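Local structure of 49 protein (6A4V) at residues K112-L117 and N141-C145; T197-S202 and Y222-V226; V254-E258 and L279-N283. The protein probably acts in viral replication by interacting with the host enzyme poly(ADP-ribose) polymerase 1, as a largely helical protein of a gamma herpesvirus. All blocks are in the same frame, centred on the assembly; numbering follows the deposited sequence.

All three contacts join nearly antiparallel helices of one elongated, largely helical chain, and they follow each other in sequence without interleaving. Contact 1 (112-117 with 141-145) and contact 3 (254-258 with 279-283) lie on opposite sides of the chain's centre, their own centres about 60 Å apart. Contact 2 (197-202 with 222-226) lies deeper, its centre about 11 Å from the chain's centre, about 21 Å from the centre of contact 1 and about 41 Å from that of contact 3. Helix 213-235 ties contacts 1 and 2 together, since it supplies residues 222-226 and also packs against contact 1. The next helix, 238-262, carries residues 254-258 of contact 3.

Contact 1: residues K112-L117 and N141-C145; sequences KFQRIL and NLLGC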
loop_
_atom_site.group_PDB
_atom_site.type_symbol
_atom_site.label_atom_id
_atom_site.label_comp_id
_atom_site.label_asym_id
_atom_site.label_seq_id
_atom_site.Cartn_x
_atom_site.Cartn_y
_atom_site.Cartn_z
ATOM N N LYS B 112 13.708 39.525 -14.955
ATOM C CA LYS B 112 13.102 38.747 -16.038
ATOM C C LYS B 112 12.831 37.353 -15.462
ATOM O O LYS B 112 11.673 36.931 -15.402
ATOM C CB LYS B 112 13.943 38.709 -17.319
ATOM C CG LYS B 112 13.138 38.415 -18.586
ATOM C CD LYS B 112 13.944 37.820 -19.753
ATOM C CE LYS B 112 13.091 37.551 -20.981
ATOM N NZ LYS B 112 13.542 36.357 -21.743
ATOM N N PHE B 113 13.892 36.695 -14.977
ATOM C CA PHE B 113 13.801 35.415 -14.226
ATOM C C PHE B 113 12.600 35.417 -13.283
ATOM O O PHE B 113 11.834 34.451 -13.215
ATOM C CB PHE B 113 15.068 35.185 -13.413
ATOM C CG PHE B 113 15.421 33.750 -13.141
ATOM C CD1 PHE B 113 14.948 33.111 -12.012
ATOM C CD2 PHE B 113 16.317 33.083 -13.960
ATOM C CE1 PHE B 113 15.289 31.793 -11.759
ATOM C CE2 PHE B 113 16.683 31.771 -13.692
ATOM C CZ PHE B 113 16.153 31.125 -12.602
ATOM N N GLN B 114 12.381 36.531 -12.594
ATOM C CA GLN B 114 11.256 36.577 -11.686
ATOM C C GLN B 114 9.966 36.466 -12.503
ATOM O O GLN B 114 9.101 35.685 -12.159
ATOM C CB GLN B 114 11.292 37.805 -10.769
ATOM C CG GLN B 114 10.149 37.858 -9.736
ATOM C CD GLN B 114 10.010 36.616 -8.875
ATOM O OE1 GLN B 114 10.996 36.027 -8.414
ATOM N NE2 GLN B 114 8.771 36.192 -8.662
ATOM N N ARG B 115 9.848 37.219 -13.603
ATOM C CA ARG B 115 8.526 37.383 -14.328
ATOM C C ARG B 115 8.008 36.050 -14.913
ATOM O O ARG B 115 6.801 35.851 -15.076
ATOM C CB ARG B 115 8.663 38.460 -15.409
ATOM C CG ARG B 115 7.798 39.692 -15.163
ATOM C CD ARG B 115 7.975 40.759 -16.240
ATOM N NE ARG B 115 9.158 41.596 -16.032
ATOM C CZ ARG B 115 10.306 41.519 -16.719
ATOM N NH1 ARG B 115 10.506 40.568 -17.615
ATOM N NH2 ARG B 115 11.267 42.399 -16.492
ATOM N N ILE B 116 8.947 35.153 -15.213
ATOM C CA ILE B 116 8.734 33.893 -15.831
ATOM C C ILE B 116 8.237 32.922 -14.743
ATOM O O ILE B 116 7.117 32.376 -14.848
ATOM C CB ILE B 116 10.053 33.460 -16.505
ATOM C CG1 ILE B 116 10.472 34.357 -17.683
ATOM C CG2 ILE B 116 9.986 32.034 -16.944
ATOM C CD1 ILE B 116 11.899 34.057 -18.209
ATOM N N LEU B 117 9.009 32.838 -13.654
ATOM C CA LEU B 117 8.625 32.192 -12.370
ATOM C C LEU B 117 7.177 32.548 -12.049
ATOM O O LEU B 117 6.267 31.697 -11.993
ATOM C CB LEU B 117 9.641 32.617 -11.299
ATOM C CG LEU B 117 11.034 31.999 -11.482
ATOM C CD1 LEU B 117 12.020 32.426 -10.391
ATOM C CD2 LEU B 117 10.974 30.511 -11.526
ATOM N N ASN B 141 13.405 29.133 -21.102
ATOM C CA ASN B 141 13.716 30.541 -20.924
ATOM C C ASN B 141 14.403 30.911 -19.611
ATOM O O ASN B 141 15.125 31.956 -19.591
ATOM C CB ASN B 141 12.479 31.405 -21.064
ATOM C CG ASN B 141 12.215 31.668 -22.526
ATOM O OD1 ASN B 141 12.533 32.746 -22.998
ATOM N ND2 ASN B 141 11.645 30.693 -23.234
ATOM N N LEU B 142 14.129 30.192 -18.501
ATOM C CA LEU B 142 14.846 30.512 -17.280
ATOM C C LEU B 142 16.303 30.131 -17.552
ATOM O O LEU B 142 17.232 30.852 -17.201
ATOM C CB LEU B 142 14.291 29.813 -16.025
ATOM C CG LEU B 142 12.862 30.160 -15.618
ATOM C CD1 LEU B 142 12.192 28.991 -14.937
ATOM C CD2 LEU B 142 12.782 31.379 -14.729
ATOM N N LEU B 143 16.483 29.004 -18.209
ATOM C CA LEU B 143 17.809 28.512 -18.584
ATOM C C LEU B 143 18.562 29.554 -19.429
ATOM O O LEU B 143 19.784 29.747 -19.248
ATOM C CB LEU B 143 17.646 27.181 -19.320
ATOM C CG LEU B 143 17.390 25.985 -18.410
ATOM C CD1 LEU B 143 17.063 24.734 -19.221
ATOM C CD2 LEU B 143 18.589 25.732 -17.506
ATOM N N GLY B 144 17.832 30.257 -20.302
ATOM C CA GLY B 144 18.436 31.160 -21.268
ATOM C C GLY B 144 19.059 32.370 -20.592
ATOM O O GLY B 144 20.109 32.875 -21.043
ATOM N N CYS B 145 18.411 32.826 -19.511
ATOM C CA CYS B 145 18.976 33.791 -18.596
ATOM C C CYS B 145 20.378 33.333 -18.124
ATOM O O CYS B 145 21.336 34.097 -18.166
ATOM C CB CYS B 145 18.032 34.009 -17.423
ATOM S SG CYS B 145 16.380 34.547 -17.925
#
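L142 drives its CD2 methyl onto the face of the F113 ring, 3.7 Å from the ring centroid and only 4° off the normal, a CH-pi contact centred almost exactly on the ring. F113 reaches the other helix because its CG is turned away from the backbone N (chi1 -152°), and its ring meets the leucine side chain at about a right angle. C145 CB lies in the ring plane at the edge, 4.0 Å from F113 CD2, so face and edge of one phenylalanine serve two residues a helical turn apart. The same CD2 methyl of L142 is hemmed in from further directions: I116 CG2 stands 3.6 Å from it, L117 CG 3.7 Å, and the carbonyl oxygen F113 O also lies close by. I116 and L142 run past one another in opposite senses, while L117 lies across L142. L142 CD2 is thus the tightly packed point of the contact, touched by F113, I116 and L117.

The other side is looser and more polar. I116 CD1 reaches N141 CB at 3.9 Å, and beyond it the exposed K112 extends past C145 until its NZ comes within 4.0 Å of N141 OD1, too far for a firm bond. The amide of N141 is turned back to its own helix, where ND2 donates to I137 O. No hydrogen bond joins the two segments.

The short helical axes run at 169°, nearly antiparallel, and approach to 9.7 Å. On the apolar side, helix 213-235 touches F113 through L213 and L142 through L220, while helix 89-104 presents L101 and L104 to L117, making the contact part of an all-helical bundle.

Contact 2: residues T197-S202 and Y222-V226; sequences TFLKYS and YWVSV
Y222 spans the gap between the two helices and ends at the backbone of F198. Its CB leaves the helix toward residues 197-202, and chi1 of 169°, with CG anti to the backbone N, sends the ring across. On the way out, CD2 lies over one face of the W223 indole, 3.8 Å above its plane and displaced toward the rim, while the CG2 methyl of V226 sits over a face of the tyrosine ring. Farther along, CE2 and CZ each come within 3.3 Å of F198 O; CE2 also passes S202 CB at 4.0 Å, and CZ has F198 CD1 at a longer 4.2 Å. The tip, OH, donates to F198 O at 2.5 Å, in the carbonyl plane and on a lone pair, with a C=O...O angle of 118°. The same hydroxyl also lies in the plane of the F198 ring, at its edge.

V226 covers that phenylalanine from another direction: its CG1 makes a CH-pi contact over one face, 4.1 Å from the centroid, and CG2 packs on CD1. W223 fills the neighbouring part of the interface, its CZ2 3.8 Å from L199 CD2 and also against S202 CB. S202 OG lies near the edge of the indole, but its hydrogen bond is to E206. M183 of helix 173-184 touches F198, and L93, L96 and I97 of helix 89-104 pack on W223.

In this buried, mostly aromatic and aliphatic interface, the phenol's polar end is thus satisfied by a main-chain carbonyl. F198 O takes both a weak bond within its own helix, from S202 N, and the phenol of the other helix, and the latter bond should limit how the tyrosine can turn.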
loop_
_atom_site.group_PDB
_atom_site.type_symbol
_atom_site.label_atom_id
_atom_site.label_comp_id
_atom_site.label_asym_id
_atom_site.label_seq_id
_atom_site.Cartn_x
_atom_site.Cartn_y
_atom_site.Cartn_z
ATOM N N THR B 197 9.655 6.424 -6.886
ATOM C CA THR B 197 10.902 6.260 -7.645
ATOM C C THR B 197 11.401 7.573 -8.265
ATOM O O THR B 197 12.600 7.821 -8.291
ATOM C CB THR B 197 10.731 5.140 -8.655
ATOM O OG1 THR B 197 10.293 4.059 -7.823
ATOM C CG2 THR B 197 11.988 4.816 -9.399
ATOM N N PHE B 198 10.519 8.414 -8.787
ATOM C CA PHE B 198 11.032 9.595 -9.492
ATOM C C PHE B 198 11.636 10.547 -8.457
ATOM O O PHE B 198 12.623 11.249 -8.763
ATOM C CB PHE B 198 9.972 10.300 -10.333
ATOM C CG PHE B 198 9.681 9.683 -11.668
ATOM C CD1 PHE B 198 10.627 9.730 -12.668
ATOM C CD2 PHE B 198 8.475 9.054 -11.924
ATOM C CE1 PHE B 198 10.383 9.161 -13.890
ATOM C CE2 PHE B 198 8.269 8.400 -13.129
ATOM C CZ PHE B 198 9.195 8.522 -14.126
ATOM N N LEU B 199 11.037 10.547 -7.256
ATOM C CA LEU B 199 11.518 11.268 -6.074
ATOM C C LEU B 199 12.912 10.791 -5.711
ATOM O O LEU B 199 13.850 11.573 -5.522
ATOM C CB LEU B 199 10.555 11.034 -4.906
ATOM C CG LEU B 199 9.332 11.942 -4.922
ATOM C CD1 LEU B 199 8.230 11.451 -3.995
ATOM C CD2 LEU B 199 9.726 13.347 -4.539
ATOM N N LYS B 200 13.022 9.487 -5.556
ATOM C CA LYS B 200 14.279 8.889 -5.227
ATOM C C LYS B 200 15.377 9.458 -6.153
ATOM O O LYS B 200 16.357 9.994 -5.659
ATOM C CB LYS B 200 14.090 7.372 -5.258
ATOM C CG LYS B 200 15.240 6.551 -4.702
ATOM C CD LYS B 200 15.663 5.427 -5.606
ATOM C CE LYS B 200 16.696 4.509 -4.985
ATOM N NZ LYS B 200 16.920 3.319 -5.845
ATOM N N TYR B 201 15.219 9.411 -7.485
ATOM C CA TYR B 201 16.334 9.846 -8.398
ATOM C C TYR B 201 16.401 11.383 -8.482
ATOM O O TYR B 201 17.344 11.945 -9.046
ATOM C CB TYR B 201 16.238 9.223 -9.792
ATOM C CG TYR B 201 16.457 7.730 -9.819
ATOM C CD1 TYR B 201 15.567 6.871 -9.193
ATOM C CD2 TYR B 201 17.539 7.158 -10.471
ATOM C CE1 TYR B 201 15.742 5.496 -9.201
ATOM C CE2 TYR B 201 17.734 5.782 -10.485
ATOM C CZ TYR B 201 16.836 4.946 -9.839
ATOM O OH TYR B 201 16.988 3.592 -9.822
ATOM N N SER B 202 15.420 12.071 -7.911
ATOM C CA SER B 202 15.489 13.524 -7.761
ATOM C C SER B 202 16.590 13.863 -6.758
ATOM O O SER B 202 17.384 14.826 -6.925
ATOM C CB SER B 202 14.165 14.097 -7.339
ATOM O OG SER B 202 14.338 15.267 -6.577
ATOM N N TYR B 222 13.743 18.236 -14.718
ATOM C CA TYR B 222 13.451 16.823 -14.481
ATOM C C TYR B 222 11.973 16.712 -14.091
ATOM O O TYR B 222 11.267 15.911 -14.627
ATOM C CB TYR B 222 14.388 16.310 -13.385
ATOM C CG TYR B 222 14.089 14.951 -12.811
ATOM C CD1 TYR B 222 14.686 13.811 -13.333
ATOM C CD2 TYR B 222 13.269 14.801 -11.705
ATOM C CE1 TYR B 222 14.465 12.565 -12.775
ATOM C CE2 TYR B 222 13.060 13.559 -11.122
ATOM C CZ TYR B 222 13.639 12.428 -11.678
ATOM O OH TYR B 222 13.443 11.178 -11.150
ATOM N N TRP B 223 11.521 17.588 -13.197
ATOM C CA TRP B 223 10.143 17.537 -12.782
ATOM C C TRP B 223 9.183 18.000 -13.873
ATOM O O TRP B 223 8.045 17.548 -13.907
ATOM C CB TRP B 223 9.910 18.288 -11.480
ATOM C CG TRP B 223 10.466 17.499 -10.342
ATOM C CD1 TRP B 223 11.579 17.783 -9.612
ATOM C CD2 TRP B 223 9.959 16.265 -9.826
ATOM N NE1 TRP B 223 11.791 16.823 -8.669
ATOM C CE2 TRP B 223 10.801 15.885 -8.762
ATOM C CE3 TRP B 223 8.820 15.499 -10.079
ATOM C CZ2 TRP B 223 10.578 14.726 -8.011
ATOM C CZ3 TRP B 223 8.583 14.378 -9.322
ATOM C CH2 TRP B 223 9.479 13.972 -8.338
ATOM N N VAL B 224 9.636 18.846 -14.792
ATOM C CA VAL B 224 8.759 19.200 -15.869
ATOM C C VAL B 224 8.607 17.950 -16.742
ATOM O O VAL B 224 7.547 17.628 -17.170
ATOM C CB VAL B 224 9.285 20.395 -16.695
ATOM C CG1 VAL B 224 8.814 20.338 -18.130
ATOM C CG2 VAL B 224 8.902 21.736 -16.107
ATOM N N SER B 225 9.721 17.302 -17.041
ATOM C CA SER B 225 9.735 16.130 -17.844
ATOM C C SER B 225 8.815 15.075 -17.197
ATOM O O SER B 225 8.013 14.515 -17.851
ATOM C CB SER B 225 11.122 15.573 -18.039
ATOM O OG SER B 225 12.106 16.589 -18.280
ATOM N N VAL B 226 9.013 14.801 -15.913
ATOM C CA VAL B 226 8.212 13.838 -15.223
ATOM C C VAL B 226 6.750 14.264 -15.315
ATOM O O VAL B 226 5.883 13.462 -15.561
ATOM C CB VAL B 226 8.606 13.656 -13.748
ATOM C CG1 VAL B 226 7.575 12.784 -13.050
ATOM C CG2 VAL B 226 9.987 13.082 -13.597
#

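Contact 3: residues V254-E258 and L279-N283; sequences VKELE and LSNLN
L279 opens the second segment by placing CD2 3.7 Å from L257 CD2, the two leucines meeting at a slant. The same methyl also rests against the aliphatic part of E258, with CG 4.2 Å away. One helical turn on, L282 reaches toward V254 tip to tip, its CG 4.0 Å from V254 CG1. Its CG lies anti to the backbone N (chi1 -180°), which carries the branch across the interface, and CD2 meets L257 CD2 at 4.1 Å. The single methyl CD2 of L257 thus touches both leucines. N283 follows at the polar margin: its CB lies 3.3 Å from E258 OE2, and the carboxylate and amide planes are turned 36° apart. Extended beyond CG, E258 brings its carboxylate across this asparagine, roughly perpendicular to it, but no hydrogen bond crosses between the segments.

The short axes pass 11.0 Å apart at 159°, an antiparallel pair with an aliphatic centre. Helix 61-85 closes one side, with L69 against V254 and V62, C65 and L66 against L257. Helix 295-312 packs on L282 through I301, C304 and L305, while R99 and R106 of the second subunit touch N281 and S280.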
loop_
_atom_site.group_PDB
_atom_site.type_symbol
_atom_site.label_atom_id
_atom_site.label_comp_id
_atom_site.label_asym_id
_atom_site.label_seq_id
_atom_site.Cartn_x
_atom_site.Cartn_y
_atom_site.Cartn_z
ATOM N N VAL B 254 -5.983 -18.328 -13.297
ATOM C CA VAL B 254 -6.687 -19.149 -12.294
ATOM C C VAL B 254 -7.467 -20.269 -13.017
ATOM O O VAL B 254 -7.456 -21.432 -12.591
ATOM C CB VAL B 254 -7.525 -18.265 -11.329
ATOM C CG1 VAL B 254 -8.416 -19.102 -10.416
ATOM C CG2 VAL B 254 -6.581 -17.418 -10.432
ATOM N N LYS B 255 -8.127 -19.962 -14.151
ATOM C CA LYS B 255 -8.891 -21.058 -14.829
ATOM C C LYS B 255 -7.966 -22.155 -15.363
ATOM O O LYS B 255 -8.326 -23.286 -15.233
ATOM C CB LYS B 255 -9.833 -20.516 -15.889
ATOM C CG LYS B 255 -11.183 -20.187 -15.250
ATOM C CD LYS B 255 -11.827 -19.006 -15.835
ATOM C CE LYS B 255 -12.941 -18.436 -14.983
ATOM N NZ LYS B 255 -13.222 -17.041 -15.423
ATOM N N GLU B 256 -6.792 -21.770 -15.890
ATOM C CA GLU B 256 -5.811 -22.650 -16.311
ATOM C C GLU B 256 -5.413 -23.555 -15.149
ATOM O O GLU B 256 -5.359 -24.749 -15.335
ATOM C CB GLU B 256 -4.575 -21.919 -16.834
ATOM C CG GLU B 256 -3.416 -22.856 -17.038
ATOM C CD GLU B 256 -2.112 -22.318 -17.589
ATOM O OE1 GLU B 256 -1.495 -23.078 -18.325
ATOM O OE2 GLU B 256 -1.673 -21.199 -17.231
ATOM N N LEU B 257 -5.065 -22.972 -13.985
ATOM C CA LEU B 257 -4.649 -23.769 -12.853
ATOM C C LEU B 257 -5.729 -24.799 -12.507
ATOM O O LEU B 257 -5.383 -25.890 -12.120
ATOM C CB LEU B 257 -4.393 -22.875 -11.640
ATOM C CG LEU B 257 -4.182 -23.623 -10.309
ATOM C CD1 LEU B 257 -2.744 -24.048 -10.159
ATOM C CD2 LEU B 257 -4.555 -22.777 -9.131
ATOM N N GLU B 258 -7.013 -24.401 -12.512
ATOM C CA GLU B 258 -8.084 -25.332 -12.148
ATOM C C GLU B 258 -8.089 -26.530 -13.127
ATOM O O GLU B 258 -8.348 -27.674 -12.755
ATOM C CB GLU B 258 -9.482 -24.709 -12.202
ATOM C CG GLU B 258 -9.760 -23.566 -11.267
ATOM C CD GLU B 258 -11.182 -23.047 -11.409
ATOM O OE1 GLU B 258 -11.677 -22.979 -12.570
ATOM O OE2 GLU B 258 -11.799 -22.725 -10.360
ATOM N N LEU B 279 -9.001 -24.695 -3.857
ATOM C CA LEU B 279 -9.266 -24.346 -5.193
ATOM C C LEU B 279 -10.650 -23.724 -5.293
ATOM O O LEU B 279 -10.805 -22.764 -5.974
ATOM C CB LEU B 279 -9.094 -25.534 -6.140
ATOM C CG LEU B 279 -7.744 -25.580 -6.842
ATOM C CD1 LEU B 279 -7.612 -26.881 -7.613
ATOM C CD2 LEU B 279 -7.600 -24.382 -7.770
ATOM N N SER B 280 -11.603 -24.240 -4.528
ATOM C CA SER B 280 -12.957 -23.770 -4.623
ATOM C C SER B 280 -13.025 -22.355 -4.039
ATOM O O SER B 280 -13.656 -21.440 -4.598
ATOM C CB SER B 280 -13.917 -24.706 -3.925
ATOM O OG SER B 280 -15.242 -24.209 -4.062
ATOM N N ASN B 281 -12.294 -22.194 -2.950
ATOM C CA ASN B 281 -12.127 -20.925 -2.263
ATOM C C ASN B 281 -11.515 -19.891 -3.227
ATOM O O ASN B 281 -12.043 -18.778 -3.374
ATOM C CB ASN B 281 -11.249 -21.173 -1.045
ATOM C CG ASN B 281 -11.329 -20.092 0.004
ATOM O OD1 ASN B 281 -12.411 -19.565 0.288
ATOM N ND2 ASN B 281 -10.167 -19.750 0.552
ATOM N N LEU B 282 -10.409 -20.287 -3.864
ATOM C CA LEU B 282 -9.684 -19.454 -4.811
ATOM C C LEU B 282 -10.641 -18.965 -5.879
ATOM O O LEU B 282 -10.592 -17.821 -6.320
ATOM C CB LEU B 282 -8.519 -20.212 -5.476
ATOM C CG LEU B 282 -7.750 -19.318 -6.469
ATOM C CD1 LEU B 282 -7.519 -17.946 -5.822
ATOM C CD2 LEU B 282 -6.411 -19.918 -6.883
ATOM N N ASN B 283 -11.526 -19.868 -6.308
ATOM C CA ASN B 283 -12.441 -19.553 -7.416
ATOM C C ASN B 283 -13.453 -18.494 -6.974
ATOM O O ASN B 283 -13.640 -17.493 -7.670
ATOM C CB ASN B 283 -13.053 -20.840 -7.980
ATOM C CG ASN B 283 -14.253 -20.543 -8.845
ATOM O OD1 ASN B 283 -14.102 -19.979 -9.935
ATOM N ND2 ASN B 283 -15.429 -20.771 -8.270
#